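Local coordinates for N-acetyltransferase (Staphylococcus aureus subsp. aureus, PDB 4M85), which probably transfers an acetyl group from acetyl-CoA to an amine of an acceptor substrate, as expected of a GNAT-fold N-acetyltransferase, at residues M4-R9 / V62-N67; P103-E108 / E174-M179; D111-I116 / K146-C151. All blocks are in the same frame, centred on the assembly; numbering follows the deposited sequence.

Contact 1 of 3, residues M4-R9 / V62-N67; sequences MIRQAR and VYEVEN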
loop_
_atom_site.group_PDB
_atom_site.type_symbol
_atom_site.label_atom_id
_atom_site.label_comp_id
_atom_site.label_asym_id
_atom_site.label_seq_id
_atom_site.Cartn_x
_atom_site.Cartn_y
_atom_site.Cartn_z
ATOM N N MET A 4 -4.915 -6.040 17.695
ATOM C CA MET A 4 -5.769 -6.762 16.776
ATOM C C MET A 4 -5.574 -6.434 15.307
ATOM O O MET A 4 -5.360 -5.260 14.933
ATOM C CB MET A 4 -7.193 -6.456 17.126
ATOM C CG MET A 4 -8.181 -7.278 16.352
ATOM S SD MET A 4 -9.760 -6.750 16.955
ATOM C CE MET A 4 -9.670 -4.971 16.685
ATOM N N ILE A 5 -5.691 -7.481 14.489
ATOM C CA ILE A 5 -5.667 -7.365 13.042
ATOM C C ILE A 5 -7.116 -7.401 12.567
ATOM O O ILE A 5 -7.868 -8.321 12.897
ATOM C CB ILE A 5 -4.817 -8.475 12.412
ATOM C CG1 ILE A 5 -3.342 -8.283 12.804
ATOM C CG2 ILE A 5 -4.953 -8.470 10.891
ATOM C CD1 ILE A 5 -2.506 -9.523 12.590
ATOM N N ARG A 6 -7.519 -6.358 11.849
ATOM C CA ARG A 6 -8.895 -6.219 11.383
ATOM C C ARG A 6 -8.969 -5.377 10.124
ATOM O O ARG A 6 -7.999 -4.690 9.752
ATOM C CB ARG A 6 -9.756 -5.550 12.467
ATOM C CG ARG A 6 -9.165 -4.246 12.999
ATOM C CD ARG A 6 -10.184 -3.316 13.650
ATOM N NE ARG A 6 -9.544 -2.074 14.098
ATOM C CZ ARG A 6 -9.454 -0.955 13.373
ATOM N NH1 ARG A 6 -9.956 -0.881 12.146
ATOM N NH2 ARG A 6 -8.844 0.099 13.873
ATOM N N GLN A 7 -10.141 -5.397 9.490
ATOM C CA GLN A 7 -10.389 -4.542 8.348
ATOM C C GLN A 7 -10.304 -3.099 8.785
ATOM O O GLN A 7 -10.759 -2.733 9.866
ATOM C CB GLN A 7 -11.762 -4.789 7.736
ATOM C CG GLN A 7 -11.847 -5.969 6.796
ATOM C CD GLN A 7 -11.094 -5.783 5.482
ATOM O OE1 GLN A 7 -10.601 -6.764 4.930
ATOM N NE2 GLN A 7 -11.001 -4.541 4.977
ATOM N N ALA A 8 -9.721 -2.271 7.920
ATOM C CA ALA A 8 -9.683 -0.836 8.125
ATOM C C ALA A 8 -11.113 -0.308 8.180
ATOM O O ALA A 8 -12.023 -0.903 7.605
ATOM C CB ALA A 8 -8.922 -0.178 6.987
ATOM N N ARG A 9 -11.319 0.770 8.921
ATOM C CA ARG A 9 -12.578 1.488 8.911
ATOM C C ARG A 9 -12.297 2.912 8.453
ATOM O O ARG A 9 -11.150 3.352 8.494
ATOM C CB ARG A 9 -13.157 1.536 10.312
ATOM C CG ARG A 9 -13.481 0.186 10.936
ATOM C CD ARG A 9 -14.106 0.408 12.312
ATOM N NE ARG A 9 -14.012 -0.785 13.158
ATOM C CZ ARG A 9 -13.202 -0.935 14.215
ATOM N NH1 ARG A 9 -12.378 0.016 14.616
ATOM N NH2 ARG A 9 -13.232 -2.071 14.888
ATOM N N VAL A 62 -5.497 -3.430 9.038
ATOM C CA VAL A 62 -4.658 -2.674 9.941
ATOM C C VAL A 62 -4.302 -3.545 11.132
ATOM O O VAL A 62 -5.075 -4.455 11.500
ATOM C CB VAL A 62 -5.313 -1.354 10.427
ATOM C CG1 VAL A 62 -5.669 -0.470 9.235
ATOM C CG2 VAL A 62 -6.573 -1.609 11.237
ATOM N N TYR A 63 -3.129 -3.250 11.696
ATOM C CA TYR A 63 -2.712 -3.752 13.008
ATOM C C TYR A 63 -2.922 -2.641 14.046
ATOM O O TYR A 63 -2.223 -1.630 14.053
ATOM C CB TYR A 63 -1.257 -4.209 12.991
ATOM C CG TYR A 63 -0.894 -5.145 14.130
ATOM C CD1 TYR A 63 -0.722 -4.660 15.428
ATOM C CD2 TYR A 63 -0.702 -6.518 13.912
ATOM C CE1 TYR A 63 -0.378 -5.514 16.484
ATOM C CE2 TYR A 63 -0.379 -7.379 14.962
ATOM C CZ TYR A 63 -0.215 -6.864 16.253
ATOM O OH TYR A 63 0.135 -7.690 17.312
ATOM N N GLU A 64 -3.911 -2.845 14.898
ATOM C CA GLU A 64 -4.275 -1.898 15.927
ATOM C C GLU A 64 -3.576 -2.274 17.248
ATOM O O GLU A 64 -3.768 -3.373 17.746
ATOM C CB GLU A 64 -5.790 -1.908 16.086
ATOM C CG GLU A 64 -6.322 -0.877 17.070
ATOM C CD GLU A 64 -7.787 -1.051 17.344
ATOM O OE1 GLU A 64 -8.561 -1.283 16.378
ATOM O OE2 GLU A 64 -8.163 -0.967 18.536
ATOM N N VAL A 65 -2.760 -1.359 17.767
ATOM C CA VAL A 65 -2.089 -1.472 19.060
ATOM C C VAL A 65 -2.533 -0.324 19.987
ATOM O O VAL A 65 -2.395 0.881 19.649
ATOM C CB VAL A 65 -0.541 -1.348 18.920
ATOM C CG1 VAL A 65 0.141 -1.462 20.275
ATOM C CG2 VAL A 65 0.024 -2.402 17.990
ATOM N N GLU A 66 -3.026 -0.682 21.170
ATOM C CA GLU A 66 -3.409 0.324 22.168
ATOM C C GLU A 66 -4.330 1.383 21.549
ATOM O O GLU A 66 -4.091 2.588 21.689
ATOM C CB GLU A 66 -2.152 0.981 22.771
ATOM C CG GLU A 66 -1.338 0.041 23.640
ATOM C CD GLU A 66 -2.127 -0.440 24.855
ATOM O OE1 GLU A 66 -2.692 0.421 25.571
ATOM O OE2 GLU A 66 -2.197 -1.668 25.098
ATOM N N ASN A 67 -5.346 0.908 20.825
ATOM C CA ASN A 67 -6.340 1.750 20.160
ATOM C C ASN A 67 -5.807 2.639 19.025
ATOM O O ASN A 67 -6.506 3.524 18.572
ATOM C CB ASN A 67 -7.094 2.599 21.195
ATOM C CG ASN A 67 -7.582 1.774 22.369
ATOM O OD1 ASN A 67 -8.321 0.809 22.187
ATOM N ND2 ASN A 67 -7.157 2.135 23.579
#
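Strand 4-7 and the 62-65 part of strand 60-65 run antiparallel with a strong twist, their directions 136° apart. M4-E64 and R6-V62 are hydrogen-bonded pairs, and I5-Y63 between them is a non-hydrogen-bonded pair. The bond from E64 N to M4 O is short at 2.8 Å and nearly straight.

R6 and E64 meet on the face shared with M4 and V62. R6 CG sits in the crowded position between N and the carbonyl carbon (chi1 52°), and the chain then runs extended to NE. NE and NH2 grip one oxygen side-on. R6 NE is 2.6 Å from E64 OE1, nearly along the C-O axis. R6 NH2 meets E64 OE1 at 2.9 Å from above the carboxylate plane. V62 CG2 packs against one guanidinium face, 3.6 Å from R6 CZ, and R9 NH1 lies over the opposite face. R6 NH1 bonds Q7 O and also forms a salt bridge with D12. Strand 4-7 is one of the two edge strands of the mixed GNAT sheet, the first in the chain.

The other sheet face carries I5 and Y63. Their side chains cross obliquely, with I5 CG1 3.4 Å from Y63 CD2. Both side chains also touch helix 130-140.

Contact 2 of 3, residues P103-E108 / E174-M179; sequences PLPVKE and ELYKHM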
loop_
_atom_site.group_PDB
_atom_site.type_symbol
_atom_site.label_atom_id
_atom_site.label_comp_id
_atom_site.label_asym_id
_atom_site.label_seq_id
_atom_site.Cartn_x
_atom_site.Cartn_y
_atom_site.Cartn_z
ATOM N N PRO A 103 -1.581 9.759 -8.965
ATOM C CA PRO A 103 -0.263 9.581 -8.327
ATOM C C PRO A 103 0.529 8.356 -8.769
ATOM O O PRO A 103 1.754 8.381 -8.681
ATOM C CB PRO A 103 -0.579 9.470 -6.827
ATOM C CG PRO A 103 -2.048 9.496 -6.684
ATOM C CD PRO A 103 -2.706 9.660 -8.020
ATOM N N LEU A 104 -0.147 7.311 -9.258
ATOM C CA LEU A 104 0.524 6.050 -9.588
ATOM C C LEU A 104 0.002 5.423 -10.896
ATOM O O LEU A 104 -0.643 4.388 -10.856
ATOM C CB LEU A 104 0.371 5.078 -8.396
ATOM C CG LEU A 104 1.207 5.314 -7.126
ATOM C CD1 LEU A 104 0.583 4.589 -5.937
ATOM C CD2 LEU A 104 2.657 4.864 -7.287
ATOM N N PRO A 105 0.258 6.075 -12.064
ATOM C CA PRO A 105 -0.215 5.606 -13.383
ATOM C C PRO A 105 0.316 4.259 -13.856
ATOM O O PRO A 105 -0.380 3.577 -14.617
ATOM C CB PRO A 105 0.287 6.690 -14.348
ATOM C CG PRO A 105 1.416 7.368 -13.621
ATOM C CD PRO A 105 0.981 7.357 -12.187
ATOM N N VAL A 106 1.523 3.880 -13.424
ATOM C CA VAL A 106 2.149 2.648 -13.879
ATOM C C VAL A 106 1.404 1.436 -13.311
ATOM O O VAL A 106 0.989 1.431 -12.133
ATOM C CB VAL A 106 3.653 2.605 -13.525
ATOM C CG1 VAL A 106 4.313 1.324 -14.055
ATOM C CG2 VAL A 106 4.378 3.825 -14.101
ATOM N N LYS A 107 1.226 0.432 -14.167
ATOM C CA LYS A 107 0.637 -0.844 -13.816
ATOM C C LYS A 107 1.724 -1.653 -13.109
ATOM O O LYS A 107 2.666 -2.121 -13.747
ATOM C CB LYS A 107 0.152 -1.577 -15.089
ATOM C CG LYS A 107 -0.809 -2.739 -14.849
ATOM C CD LYS A 107 -1.294 -3.329 -16.175
ATOM C CE LYS A 107 -2.306 -4.455 -15.983
ATOM N NZ LYS A 107 -1.663 -5.772 -15.727
ATOM N N GLU A 108 1.593 -1.807 -11.792
ATOM C CA GLU A 108 2.606 -2.492 -10.975
ATOM C C GLU A 108 2.417 -4.016 -10.939
ATOM O O GLU A 108 3.357 -4.729 -10.645
ATOM C CB GLU A 108 2.627 -1.918 -9.530
ATOM C CG GLU A 108 2.803 -0.398 -9.424
ATOM C CD GLU A 108 2.830 0.128 -7.985
ATOM O OE1 GLU A 108 2.986 -0.680 -7.039
ATOM O OE2 GLU A 108 2.686 1.353 -7.776
ATOM N N GLU A 174 10.832 -2.167 -13.140
ATOM C CA GLU A 174 11.250 -0.806 -12.833
ATOM C C GLU A 174 10.012 0.036 -12.641
ATOM O O GLU A 174 9.113 0.010 -13.472
ATOM C CB GLU A 174 12.097 -0.184 -13.953
ATOM C CG GLU A 174 12.696 1.137 -13.547
ATOM C CD GLU A 174 13.501 1.831 -14.634
ATOM O OE1 GLU A 174 13.468 1.399 -15.809
ATOM O OE2 GLU A 174 14.140 2.850 -14.288
ATOM N N LEU A 175 10.002 0.801 -11.562
ATOM C CA LEU A 175 8.893 1.665 -11.210
ATOM C C LEU A 175 9.457 2.957 -10.689
ATOM O O LEU A 175 10.183 2.953 -9.694
ATOM C CB LEU A 175 8.036 1.008 -10.112
ATOM C CG LEU A 175 7.301 -0.275 -10.490
ATOM C CD1 LEU A 175 6.522 -0.795 -9.283
ATOM C CD2 LEU A 175 6.349 -0.021 -11.629
ATOM N N TYR A 176 9.123 4.058 -11.366
ATOM C CA TYR A 176 9.582 5.394 -10.998
ATOM C C TYR A 176 11.082 5.432 -10.687
ATOM O O TYR A 176 11.494 5.889 -9.638
ATOM C CB TYR A 176 8.720 5.916 -9.841
ATOM C CG TYR A 176 7.242 5.678 -10.122
ATOM C CD1 TYR A 176 6.542 6.514 -10.981
ATOM C CD2 TYR A 176 6.574 4.595 -9.578
ATOM C CE1 TYR A 176 5.207 6.308 -11.262
ATOM C CE2 TYR A 176 5.239 4.363 -9.860
ATOM C CZ TYR A 176 4.561 5.225 -10.698
ATOM O OH TYR A 176 3.249 5.010 -10.996
ATOM N N LYS A 177 11.882 4.919 -11.616
ATOM C CA LYS A 177 13.345 4.968 -11.535
ATOM C C LYS A 177 13.958 4.152 -10.388
ATOM O O LYS A 177 15.105 4.410 -10.011
ATOM C CB LYS A 177 13.871 6.428 -11.436
ATOM C CG LYS A 177 13.249 7.444 -12.403
ATOM C CD LYS A 177 13.494 7.109 -13.875
ATOM C CE LYS A 177 14.807 7.697 -14.381
ATOM N NZ LYS A 177 15.382 6.868 -15.487
ATOM N N HIS A 178 13.210 3.207 -9.814
ATOM C CA HIS A 178 13.800 2.245 -8.880
ATOM C C HIS A 178 13.409 0.844 -9.310
ATOM O O HIS A 178 12.323 0.630 -9.875
ATOM C CB HIS A 178 13.383 2.505 -7.423
ATOM C CG HIS A 178 13.872 3.813 -6.873
ATOM N ND1 HIS A 178 13.060 4.679 -6.167
ATOM C CD2 HIS A 178 15.087 4.412 -6.939
ATOM C CE1 HIS A 178 13.751 5.751 -5.820
ATOM N NE2 HIS A 178 14.984 5.614 -6.275
ATOM N N MET A 179 14.309 -0.102 -9.072
ATOM C CA MET A 179 14.105 -1.488 -9.461
ATOM C C MET A 179 13.514 -2.325 -8.305
ATOM O O MET A 179 13.887 -2.177 -7.126
ATOM C CB MET A 179 15.442 -2.092 -9.915
ATOM C CG MET A 179 15.333 -3.136 -11.009
ATOM S SD MET A 179 14.551 -2.588 -12.563
ATOM C CE MET A 179 15.384 -1.046 -12.798
HETATM O O HOH W 1 2.357 2.805 -10.105
#
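The hydroxyl of Y176 is the centre of this contact. It accepts a hydrogen bond from the backbone, with V106 N 3.2 Å from Y176 OH. It donates to a water, whose oxygen lies in the ring plane, 2.5 Å from Y176 OH. That water donates one hydrogen bond to V106 O and one to E108 OE2, at 2.8 Å from its oxygen to each.

Carbon contacts hold the phenol in place. L104 crosses the ring at about a right angle, with L104 CD2 3.7 Å from Y176 CE2. P105 CD comes in at the ring edge. V106 meets Y176 tip to tip, and V106 CG2 is 3.5 Å from Y176 OH. Beside this, V106 CG1 and L175 CD2 are tightly packed at 3.4 Å. The other methyl, L175 CD1, lies 3.7 Å from E108 CG.

L175 and Y176 are placed by a type I' turn from L175 to H178, the tight end of the hairpin of strands 168-175 and 178-184. Y176 takes a left-handed backbone shape there (phi 46°, psi 52°), and its side chain reaches the 103-108 loop. E85 and E81 of helix 81-86 hold that loop: E85 bonds L104 N and E81 bonds E108 N. E108 OE1 is hydrogen-bonded to Y115 OH.

The bonds run in one direction, from V106 N through Y176 OH and the water to E108. Such a chain would polarise each member in turn. It is consistent with a neutral phenol at Y176 and a negatively charged E108.

Contact 3 of 3, residues D111-I116 / K146-C151; sequences DDEYYI and KWSLNC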
loop_
_atom_site.group_PDB
_atom_site.type_symbol
_atom_site.label_atom_id
_atom_site.label_comp_id
_atom_site.label_asym_id
_atom_site.label_seq_id
_atom_site.Cartn_x
_atom_site.Cartn_y
_atom_site.Cartn_z
ATOM N N ASP A 111 -2.599 -9.299 -14.294
ATOM C CA ASP A 111 -4.035 -9.495 -14.241
ATOM C C ASP A 111 -4.463 -10.753 -13.507
ATOM O O ASP A 111 -5.592 -10.814 -13.018
ATOM C CB ASP A 111 -4.616 -9.503 -15.657
ATOM C CG ASP A 111 -4.326 -8.213 -16.420
ATOM O OD1 ASP A 111 -4.243 -7.135 -15.798
ATOM O OD2 ASP A 111 -4.176 -8.281 -17.647
ATOM N N ASP A 112 -3.592 -11.754 -13.407
ATOM C CA ASP A 112 -3.948 -12.983 -12.668
ATOM C C ASP A 112 -3.508 -12.977 -11.207
ATOM O O ASP A 112 -3.461 -14.045 -10.576
ATOM C CB ASP A 112 -3.381 -14.233 -13.364
ATOM C CG ASP A 112 -1.857 -14.275 -13.373
ATOM O OD1 ASP A 112 -1.210 -13.205 -13.435
ATOM O OD2 ASP A 112 -1.303 -15.397 -13.359
ATOM N N GLU A 113 -3.224 -11.790 -10.664
ATOM C CA GLU A 113 -2.687 -11.637 -9.300
ATOM C C GLU A 113 -3.587 -10.836 -8.377
ATOM O O GLU A 113 -4.248 -9.896 -8.800
ATOM C CB GLU A 113 -1.314 -10.920 -9.326
ATOM C CG GLU A 113 -0.222 -11.635 -10.106
ATOM C CD GLU A 113 1.023 -10.820 -10.343
ATOM O OE1 GLU A 113 1.057 -9.581 -10.106
ATOM O OE2 GLU A 113 1.992 -11.441 -10.813
ATOM N N TYR A 114 -3.595 -11.218 -7.099
ATOM C CA TYR A 114 -4.074 -10.348 -6.045
ATOM C C TYR A 114 -2.850 -9.614 -5.477
ATOM O O TYR A 114 -2.044 -10.191 -4.718
ATOM C CB TYR A 114 -4.845 -11.140 -5.003
ATOM C CG TYR A 114 -5.976 -10.354 -4.433
ATOM C CD1 TYR A 114 -7.261 -10.439 -4.970
ATOM C CD2 TYR A 114 -5.755 -9.475 -3.358
ATOM C CE1 TYR A 114 -8.302 -9.673 -4.443
ATOM C CE2 TYR A 114 -6.785 -8.720 -2.812
ATOM C CZ TYR A 114 -8.053 -8.819 -3.349
ATOM O OH TYR A 114 -9.037 -8.042 -2.778
ATOM N N TYR A 115 -2.704 -8.357 -5.904
ATOM C CA TYR A 115 -1.499 -7.550 -5.678
ATOM C C TYR A 115 -1.492 -6.907 -4.312
ATOM O O TYR A 115 -2.438 -6.218 -3.927
ATOM C CB TYR A 115 -1.379 -6.434 -6.742
ATOM C CG TYR A 115 -0.172 -5.525 -6.612
ATOM C CD1 TYR A 115 1.125 -6.048 -6.566
ATOM C CD2 TYR A 115 -0.316 -4.131 -6.590
ATOM C CE1 TYR A 115 2.231 -5.222 -6.486
ATOM C CE2 TYR A 115 0.780 -3.305 -6.514
ATOM C CZ TYR A 115 2.042 -3.863 -6.447
ATOM O OH TYR A 115 3.123 -3.068 -6.364
ATOM N N ILE A 116 -0.394 -7.115 -3.595
ATOM C CA ILE A 116 -0.161 -6.470 -2.330
ATOM C C ILE A 116 0.739 -5.277 -2.642
ATOM O O ILE A 116 1.930 -5.429 -2.872
ATOM C CB ILE A 116 0.541 -7.413 -1.348
ATOM C CG1 ILE A 116 -0.301 -8.678 -1.118
ATOM C CG2 ILE A 116 0.744 -6.705 -0.026
ATOM C CD1 ILE A 116 0.428 -9.800 -0.430
ATOM N N LYS A 146 -3.476 -16.244 -6.444
ATOM C CA LYS A 146 -2.055 -15.945 -6.543
ATOM C C LYS A 146 -1.824 -14.529 -6.054
ATOM O O LYS A 146 -2.308 -13.570 -6.661
ATOM C CB LYS A 146 -1.564 -16.087 -7.988
ATOM C CG LYS A 146 -0.114 -15.656 -8.181
ATOM C CD LYS A 146 0.618 -16.492 -9.232
ATOM C CE LYS A 146 0.176 -16.206 -10.659
ATOM N NZ LYS A 146 0.354 -14.776 -10.998
ATOM N N TRP A 147 -1.091 -14.407 -4.946
ATOM C CA TRP A 147 -0.719 -13.115 -4.409
ATOM C C TRP A 147 0.597 -12.670 -5.011
ATOM O O TRP A 147 1.487 -13.485 -5.310
ATOM C CB TRP A 147 -0.629 -13.173 -2.887
ATOM C CG TRP A 147 -1.884 -13.604 -2.212
ATOM C CD1 TRP A 147 -2.264 -14.871 -1.962
ATOM C CD2 TRP A 147 -2.904 -12.767 -1.655
ATOM N NE1 TRP A 147 -3.458 -14.897 -1.320
ATOM C CE2 TRP A 147 -3.877 -13.616 -1.105
ATOM C CE3 TRP A 147 -3.085 -11.386 -1.566
ATOM C CZ2 TRP A 147 -5.019 -13.141 -0.487
ATOM C CZ3 TRP A 147 -4.223 -10.911 -0.957
ATOM C CH2 TRP A 147 -5.190 -11.791 -0.431
ATOM N N SER A 148 0.719 -11.378 -5.244
ATOM C CA SER A 148 1.980 -10.814 -5.709
ATOM C C SER A 148 2.395 -9.559 -4.940
ATOM O O SER A 148 1.578 -8.909 -4.296
ATOM C CB SER A 148 1.913 -10.506 -7.208
ATOM O OG SER A 148 1.094 -9.398 -7.483
ATOM N N LEU A 149 3.686 -9.240 -5.018
ATOM C CA LEU A 149 4.211 -8.003 -4.477
ATOM C C LEU A 149 5.508 -7.625 -5.152
ATOM O O LEU A 149 6.117 -8.438 -5.860
ATOM C CB LEU A 149 4.365 -8.053 -2.959
ATOM C CG LEU A 149 5.327 -9.009 -2.285
ATOM C CD1 LEU A 149 6.780 -8.572 -2.478
ATOM C CD2 LEU A 149 4.994 -9.111 -0.794
ATOM N N ASN A 150 5.901 -6.379 -4.937
ATOM C CA ASN A 150 7.112 -5.822 -5.508
ATOM C C ASN A 150 8.077 -5.338 -4.432
ATOM O O ASN A 150 7.780 -4.421 -3.690
ATOM C CB ASN A 150 6.726 -4.679 -6.433
ATOM C CG ASN A 150 6.102 -5.166 -7.724
ATOM O OD1 ASN A 150 6.569 -6.132 -8.327
ATOM N ND2 ASN A 150 5.055 -4.479 -8.176
ATOM N N CYS A 151 9.242 -5.964 -4.350
ATOM C CA CYS A 151 10.198 -5.718 -3.256
ATOM C C CYS A 151 11.399 -4.955 -3.786
ATOM O O CYS A 151 12.118 -5.449 -4.650
ATOM C CB CYS A 151 10.675 -7.056 -2.686
ATOM S SG CYS A 151 11.808 -6.960 -1.271
HETATM O O HOH W 2 4.229 -4.443 -3.472
#
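Y115 can be followed from CB to its hydroxyl. Its CG is anti to the backbone N (chi1 180°), which carries the ring across S148 toward N150. Y115 CB lies 3.9 Å from S148 OG. Y115 CD1 comes closer, with the same S148 OG at the ring edge. Farther out, Y115 CE1 is 3.4 Å from N150 ND2, with L149 CA a little farther. Y115 CZ is also near this nitrogen. At the tip, N150 ND2 donates to Y115 OH at 3.0 Å, the amide and ring planes being 56° apart. The hydroxyl is also bonded to E108 OE1, while N150 OD1 turns to H182.

S148 OG donates to E113 OE1 at 2.6 Å from well above the carboxylate plane, and E113 OE2 is hydrogen-bonded to H182. The bent chain of K146 brings NZ to D112, in a salt bridge whose hydrogen bond is weak. A second, long salt bridge joins K146 to E113.

On the opposite sheet face, Y114 and W147 lie side by side. Y114 CB makes a CH-pi contact over the six-membered ring of W147. I116 and W147 both pack on helix 130-140, and W147 NE1 bonds N142 O.

The strands are parallel, bonded through Y114 N to K146 O, S148 N to Y114 O and I116 N to S148 O, the last at 2.8 Å. Beyond these, a water accepts from N150 N and sits beside I116 O. Strand 114-121, helix 130-140 and strand 147-152 form a beta-alpha-beta crossover. In GNAT enzymes this unit, with the loop leading into its helix, binds acetyl-CoA, and it probably does so here.

In the fold
From the N terminus, contact 1 closes first. It brings strand 60-65 back against strand 4-7 after helices 13-26, 30-34 and 37-49. Contact 2 opens later, in the loop before strand 114-121, and closes at the hairpin of strands 168-175 and 178-184. Contact 3 opens and closes within that span, around helix 130-140. No contacts cross. Contacts 1 and 2 lie on opposite sides of the chain's centre, their nearest atoms about 17 Å apart. Contacts 2 and 3 touch: E108 O meets N150 ND2, and L175 packs near N150. All three reach one sheet: contact 1 pairs its first edge, contact 3 its parallel middle strands, and contact 2 fastens its final hairpin to the loop before strand 114-121.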